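Local structure of bifunctional GH43-CE protein (Bacteroides eggerthii, 6MLY) at residues T380-D394 and A495-K509. The protein probably hydrolyses xylan-type polysaccharides, joining a family 43 glycoside hydrolase (likely a beta-xylosidase) to a carbohydrate esterase domain in one chain. Sequence-based numbering, arbitrary orientation.
Sequences TGSVSMDVSGMKEGD and ATKEVGGYADFDYFK
Strands 380-386 and 502-509, central neighbours in one sheet well away from the annotated sites, run antiparallel, 175° between their directions and 4.6 Å apart at closest, and are tied by backbone bonds such as Lys509 N to Ser382 O (3.1 Å) and Asp504 N to Asp386 O (3.2 Å). Val383, Met385, Phe505 and Phe508 share the face turned toward Leu491 of strand 488-491, where apolar residues suit the interior between two sheets. Met385 lies alongside Phe505: its CG sits over the ring face, 4.2 Å from the centroid, SD lies obliquely over the same ring in a Met-aromatic contact, and the bend at chi3 (-59°) folds CE back onto Phe505 CE1. Val383 CG1 reaches the edges of both phenylalanine rings. On the other face small Ser384 leaves room for the Tyr507 ring, which lies over its backbone N, while the paired carboxylates of Asp386 and Asp504 both bind Arg348, a shared cation that probably offsets their mutual repulsion; Asp504 OD1 also makes a salt bridge to Arg353.

Where strand 380-386 gives way to a turn, Gly389 CA stands 3.3 Å from the centroid of the ring of Tyr502, at the start of the other strand, a CH-pi contact over its centre; a CB there would strike the ring. Tyr502 CG lies between its own N and carbonyl carbon (chi1 57°), which swings the ring over the turn. With the ring cut back to alanine, the CH-pi partner of Gly389 CA is lost and a gap is likely to open over that part of the turn. Farther out, Thr496 OG1 donates to Gly393 O (2.8 Å), and Glu392 OE2 meets Lys497 NZ in a salt bridge whose hydrogen bond is weak (3.3 Å); charged groups suit these exposed loops. The chemistry thus grades from apolar packing inside this concanavalin A-like beta-sandwich to polar links among its loops.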
loop_
_atom_site.group_PDB
_atom_site.type_symbol
_atom_site.label_atom_id
_atom_site.label_comp_id
_atom_site.label_asym_id
_atom_site.label_seq_id
_atom_site.Cartn_x
_atom_site.Cartn_y
_atom_site.Cartn_z
ATOM N N THR A 380 4.116 0.189 -9.582
ATOM C CA THR A 380 3.301 1.358 -9.711
ATOM C C THR A 380 2.326 1.145 -10.873
ATOM O O THR A 380 2.755 0.926 -11.997
ATOM C CB THR A 380 4.192 2.595 -9.890
ATOM O OG1 THR A 380 4.962 2.742 -8.695
ATOM C CG2 THR A 380 3.413 3.863 -10.171
ATOM N N GLY A 381 1.024 1.201 -10.569
ATOM C CA GLY A 381 -0.040 1.244 -11.570
ATOM C C GLY A 381 -0.503 2.668 -11.828
ATOM O O GLY A 381 -0.264 3.544 -11.008
ATOM N N SER A 382 -1.160 2.890 -12.976
ATOM C CA SER A 382 -1.649 4.212 -13.389
ATOM C C SER A 382 -2.879 4.082 -14.295
ATOM O O SER A 382 -3.098 3.036 -14.920
ATOM C CB SER A 382 -0.568 4.985 -14.089
ATOM O OG SER A 382 0.556 5.155 -13.244
ATOM N N VAL A 383 -3.657 5.167 -14.380
ATOM C CA VAL A 383 -4.810 5.260 -15.277
ATOM C C VAL A 383 -4.971 6.706 -15.764
ATOM O O VAL A 383 -4.411 7.637 -15.186
ATOM C CB VAL A 383 -6.099 4.765 -14.596
ATOM C CG1 VAL A 383 -6.224 3.249 -14.637
ATOM C CG2 VAL A 383 -6.210 5.268 -13.170
ATOM N N SER A 384 -5.717 6.856 -16.863
ATOM C CA SER A 384 -6.309 8.113 -17.305
ATOM C C SER A 384 -7.807 7.875 -17.493
ATOM O O SER A 384 -8.193 6.903 -18.151
ATOM C CB SER A 384 -5.673 8.621 -18.582
ATOM O OG SER A 384 -6.413 9.708 -19.135
ATOM N N MET A 385 -8.630 8.755 -16.913
ATOM C CA MET A 385 -10.070 8.569 -16.876
ATOM C C MET A 385 -10.757 9.724 -17.611
ATOM O O MET A 385 -10.099 10.632 -18.104
ATOM C CB MET A 385 -10.567 8.492 -15.428
ATOM C CG MET A 385 -11.526 7.327 -15.179
ATOM S SD MET A 385 -11.542 6.726 -13.469
ATOM C CE MET A 385 -9.817 6.280 -13.284
ATOM N N ASP A 386 -12.087 9.630 -17.711
ATOM C CA ASP A 386 -12.959 10.673 -18.249
ATOM C C ASP A 386 -14.331 10.518 -17.576
ATOM O O ASP A 386 -15.031 9.516 -17.796
ATOM C CB ASP A 386 -13.047 10.603 -19.779
ATOM C CG ASP A 386 -13.585 11.870 -20.432
ATOM O OD1 ASP A 386 -14.460 12.521 -19.827
ATOM O OD2 ASP A 386 -13.127 12.191 -21.548
ATOM N N VAL A 387 -14.707 11.531 -16.785
ATOM C CA VAL A 387 -15.746 11.416 -15.750
ATOM C C VAL A 387 -17.089 11.986 -16.235
ATOM O O VAL A 387 -18.074 11.946 -15.494
ATOM C CB VAL A 387 -15.295 12.112 -14.452
ATOM C CG1 VAL A 387 -13.892 11.685 -14.048
ATOM C CG2 VAL A 387 -15.375 13.625 -14.565
ATOM N N SER A 388 -17.129 12.504 -17.468
ATOM C CA SER A 388 -18.332 13.099 -18.060
ATOM C C SER A 388 -19.562 12.212 -17.822
ATOM O O SER A 388 -20.634 12.717 -17.501
ATOM C CB SER A 388 -18.131 13.343 -19.530
ATOM O OG SER A 388 -16.810 13.802 -19.787
ATOM N N GLY A 389 -19.387 10.892 -17.988
ATOM C CA GLY A 389 -20.469 9.904 -17.956
ATOM C C GLY A 389 -21.078 9.710 -16.576
ATOM O O GLY A 389 -22.231 9.289 -16.467
ATOM N N MET A 390 -20.306 10.012 -15.525
ATOM C CA MET A 390 -20.668 9.691 -14.144
ATOM C C MET A 390 -21.953 10.416 -13.724
ATOM O O MET A 390 -22.268 11.501 -14.225
ATOM C CB MET A 390 -19.546 10.085 -13.180
ATOM C CG MET A 390 -18.279 9.290 -13.382
ATOM S SD MET A 390 -17.276 9.279 -11.888
ATOM C CE MET A 390 -15.659 9.000 -12.608
ATOM N N LYS A 391 -22.663 9.799 -12.770
ATOM C CA LYS A 391 -23.937 10.284 -12.247
ATOM C C LYS A 391 -23.851 10.447 -10.720
ATOM O O LYS A 391 -22.875 10.015 -10.090
ATOM C CB LYS A 391 -25.057 9.323 -12.659
ATOM C CG LYS A 391 -25.397 9.361 -14.142
ATOM C CD LYS A 391 -26.622 8.552 -14.526
ATOM C CE LYS A 391 -26.749 8.363 -16.025
ATOM N NZ LYS A 391 -27.750 7.329 -16.381
ATOM N N GLU A 392 -24.881 11.089 -10.152
ATOM C CA GLU A 392 -25.015 11.345 -8.715
ATOM C C GLU A 392 -24.796 10.045 -7.931
ATOM O O GLU A 392 -25.624 9.131 -7.987
ATOM C CB GLU A 392 -26.403 11.918 -8.416
ATOM C CG GLU A 392 -26.615 12.316 -6.961
ATOM C CD GLU A 392 -25.889 13.576 -6.513
ATOM O OE1 GLU A 392 -25.316 14.269 -7.378
ATOM O OE2 GLU A 392 -25.903 13.868 -5.296
ATOM N N GLY A 393 -23.665 9.974 -7.217
ATOM C CA GLY A 393 -23.385 8.902 -6.258
ATOM C C GLY A 393 -22.455 7.823 -6.797
ATOM O O GLY A 393 -22.100 6.900 -6.058
ATOM N N ASP A 394 -22.060 7.924 -8.074
ATOM C CA ASP A 394 -21.146 6.947 -8.685
ATOM C C ASP A 394 -19.722 7.221 -8.180
ATOM O O ASP A 394 -19.410 8.326 -7.732
ATOM C CB ASP A 394 -21.219 6.967 -10.218
ATOM C CG ASP A 394 -22.576 6.520 -10.798
ATOM O OD1 ASP A 394 -23.501 6.300 -9.987
ATOM O OD2 ASP A 394 -22.694 6.386 -12.063
ATOM N N ALA A 495 -22.279 2.523 -8.643
ATOM C CA ALA A 495 -23.274 3.485 -8.198
ATOM C C ALA A 495 -23.745 3.165 -6.773
ATOM O O ALA A 495 -23.808 1.996 -6.383
ATOM C CB ALA A 495 -24.438 3.481 -9.154
ATOM N N THR A 496 -24.079 4.225 -6.025
ATOM C CA THR A 496 -24.727 4.137 -4.717
ATOM C C THR A 496 -26.190 4.599 -4.811
ATOM O O THR A 496 -27.019 4.142 -4.024
ATOM C CB THR A 496 -23.974 4.959 -3.660
ATOM O OG1 THR A 496 -23.963 6.326 -4.071
ATOM C CG2 THR A 496 -22.555 4.482 -3.442
ATOM N N LYS A 497 -26.497 5.501 -5.756
ATOM C CA LYS A 497 -27.815 6.156 -5.829
ATOM C C LYS A 497 -28.489 5.951 -7.197
ATOM O O LYS A 497 -29.712 5.781 -7.247
ATOM C CB LYS A 497 -27.682 7.647 -5.498
ATOM C CG LYS A 497 -27.719 7.972 -4.010
ATOM C CD LYS A 497 -27.669 9.453 -3.693
ATOM C CE LYS A 497 -26.258 9.991 -3.582
ATOM N NZ LYS A 497 -26.243 11.397 -3.120
ATOM N N GLU A 498 -27.714 5.971 -8.291
ATOM C CA GLU A 498 -28.270 6.151 -9.642
ATOM C C GLU A 498 -27.479 5.319 -10.662
ATOM O O GLU A 498 -26.268 5.503 -10.812
ATOM C CB GLU A 498 -28.234 7.643 -9.982
ATOM C CG GLU A 498 -29.245 8.074 -11.027
ATOM C CD GLU A 498 -29.460 9.578 -11.133
ATOM O OE1 GLU A 498 -28.874 10.340 -10.322
ATOM O OE2 GLU A 498 -30.217 9.989 -12.032
ATOM N N VAL A 499 -28.179 4.420 -11.371
ATOM C CA VAL A 499 -27.557 3.499 -12.337
ATOM C C VAL A 499 -27.619 4.124 -13.734
ATOM O O VAL A 499 -28.485 4.955 -14.003
ATOM C CB VAL A 499 -28.214 2.101 -12.330
ATOM C CG1 VAL A 499 -28.327 1.531 -10.924
ATOM C CG2 VAL A 499 -29.571 2.077 -13.024
ATOM N N GLY A 500 -26.699 3.686 -14.608
ATOM C CA GLY A 500 -26.645 4.083 -16.019
ATOM C C GLY A 500 -25.380 4.855 -16.367
ATOM O O GLY A 500 -24.909 4.790 -17.501
ATOM N N GLY A 501 -24.844 5.602 -15.393
ATOM C CA GLY A 501 -23.619 6.376 -15.559
ATOM C C GLY A 501 -22.430 5.494 -15.901
ATOM O O GLY A 501 -22.408 4.312 -15.556
ATOM N N TYR A 502 -21.437 6.091 -16.571
ATOM C CA TYR A 502 -20.252 5.390 -17.064
ATOM C C TYR A 502 -18.988 6.199 -16.743
ATOM O O TYR A 502 -19.070 7.335 -16.291
ATOM C CB TYR A 502 -20.381 5.128 -18.567
ATOM C CG TYR A 502 -20.601 6.361 -19.407
ATOM C CD1 TYR A 502 -19.539 7.006 -20.023
ATOM C CD2 TYR A 502 -21.874 6.879 -19.600
ATOM C CE1 TYR A 502 -19.734 8.138 -20.799
ATOM C CE2 TYR A 502 -22.086 8.009 -20.375
ATOM C CZ TYR A 502 -21.012 8.642 -20.976
ATOM O OH TYR A 502 -21.207 9.753 -21.741
ATOM N N ALA A 503 -17.832 5.571 -16.978
ATOM C CA ALA A 503 -16.512 6.154 -16.775
ATOM C C ALA A 503 -15.545 5.552 -17.798
ATOM O O ALA A 503 -15.316 4.346 -17.796
ATOM C CB ALA A 503 -16.041 5.886 -15.368
ATOM N N ASP A 504 -14.993 6.389 -18.678
ATOM C CA ASP A 504 -14.062 5.918 -19.692
ATOM C C ASP A 504 -12.674 5.795 -19.056
ATOM O O ASP A 504 -12.352 6.543 -18.149
ATOM C CB ASP A 504 -14.037 6.844 -20.910
ATOM C CG ASP A 504 -15.410 7.128 -21.498
ATOM O OD1 ASP A 504 -16.315 6.282 -21.314
ATOM O OD2 ASP A 504 -15.566 8.204 -22.123
ATOM N N PHE A 505 -11.888 4.821 -19.529
ATOM C CA PHE A 505 -10.468 4.687 -19.202
ATOM C C PHE A 505 -9.667 4.650 -20.507
ATOM O O PHE A 505 -9.890 3.760 -21.336
ATOM C CB PHE A 505 -10.193 3.404 -18.417
ATOM C CG PHE A 505 -10.829 3.324 -17.053
ATOM C CD1 PHE A 505 -10.070 3.476 -15.904
ATOM C CD2 PHE A 505 -12.185 3.067 -16.915
ATOM C CE1 PHE A 505 -10.650 3.375 -14.649
ATOM C CE2 PHE A 505 -12.765 2.978 -15.658
ATOM C CZ PHE A 505 -11.997 3.133 -14.528
ATOM N N ASP A 506 -8.754 5.616 -20.688
ATOM C CA ASP A 506 -7.946 5.697 -21.913
ATOM C C ASP A 506 -6.922 4.554 -21.924
ATOM O O ASP A 506 -6.715 3.918 -22.961
ATOM C CB ASP A 506 -7.255 7.056 -22.066
ATOM C CG ASP A 506 -6.581 7.258 -23.417
ATOM O OD1 ASP A 506 -6.970 6.565 -24.388
ATOM O OD2 ASP A 506 -5.665 8.101 -23.492
ATOM N N TYR A 507 -6.292 4.317 -20.764
ATOM C CA TYR A 507 -5.220 3.341 -20.626
ATOM C C TYR A 507 -5.095 2.873 -19.170
ATOM O O TYR A 507 -5.602 3.504 -18.242
ATOM C CB TYR A 507 -3.893 3.921 -21.135
ATOM C CG TYR A 507 -3.279 5.009 -20.288
ATOM C CD1 TYR A 507 -2.510 4.712 -19.174
ATOM C CD2 TYR A 507 -3.442 6.344 -20.618
ATOM C CE1 TYR A 507 -1.933 5.709 -18.402
ATOM C CE2 TYR A 507 -2.875 7.353 -19.856
ATOM C CZ TYR A 507 -2.117 7.038 -18.742
ATOM O OH TYR A 507 -1.564 8.038 -17.990
ATOM N N PHE A 508 -4.433 1.723 -19.003
ATOM C CA PHE A 508 -3.812 1.320 -17.749
ATOM C C PHE A 508 -2.318 1.138 -18.021
ATOM O O PHE A 508 -1.939 0.627 -19.064
ATOM C CB PHE A 508 -4.446 0.041 -17.192
ATOM C CG PHE A 508 -3.715 -0.569 -16.021
ATOM C CD1 PHE A 508 -4.049 -0.236 -14.717
ATOM C CD2 PHE A 508 -2.686 -1.476 -16.221
ATOM C CE1 PHE A 508 -3.372 -0.793 -13.642
ATOM C CE2 PHE A 508 -2.012 -2.033 -15.147
ATOM C CZ PHE A 508 -2.351 -1.688 -13.858
ATOM N N LYS A 509 -1.487 1.591 -17.082
ATOM C CA LYS A 509 -0.043 1.548 -17.231
ATOM C C LYS A 509 0.544 0.978 -15.941
ATOM O O LYS A 509 0.122 1.372 -14.857
ATOM C CB LYS A 509 0.508 2.946 -17.535
ATOM C CG LYS A 509 1.637 2.990 -18.557
ATOM C CD LYS A 509 2.984 3.349 -17.973
ATOM C CE LYS A 509 3.117 4.825 -17.687
ATOM N NZ LYS A 509 4.528 5.187 -17.430
#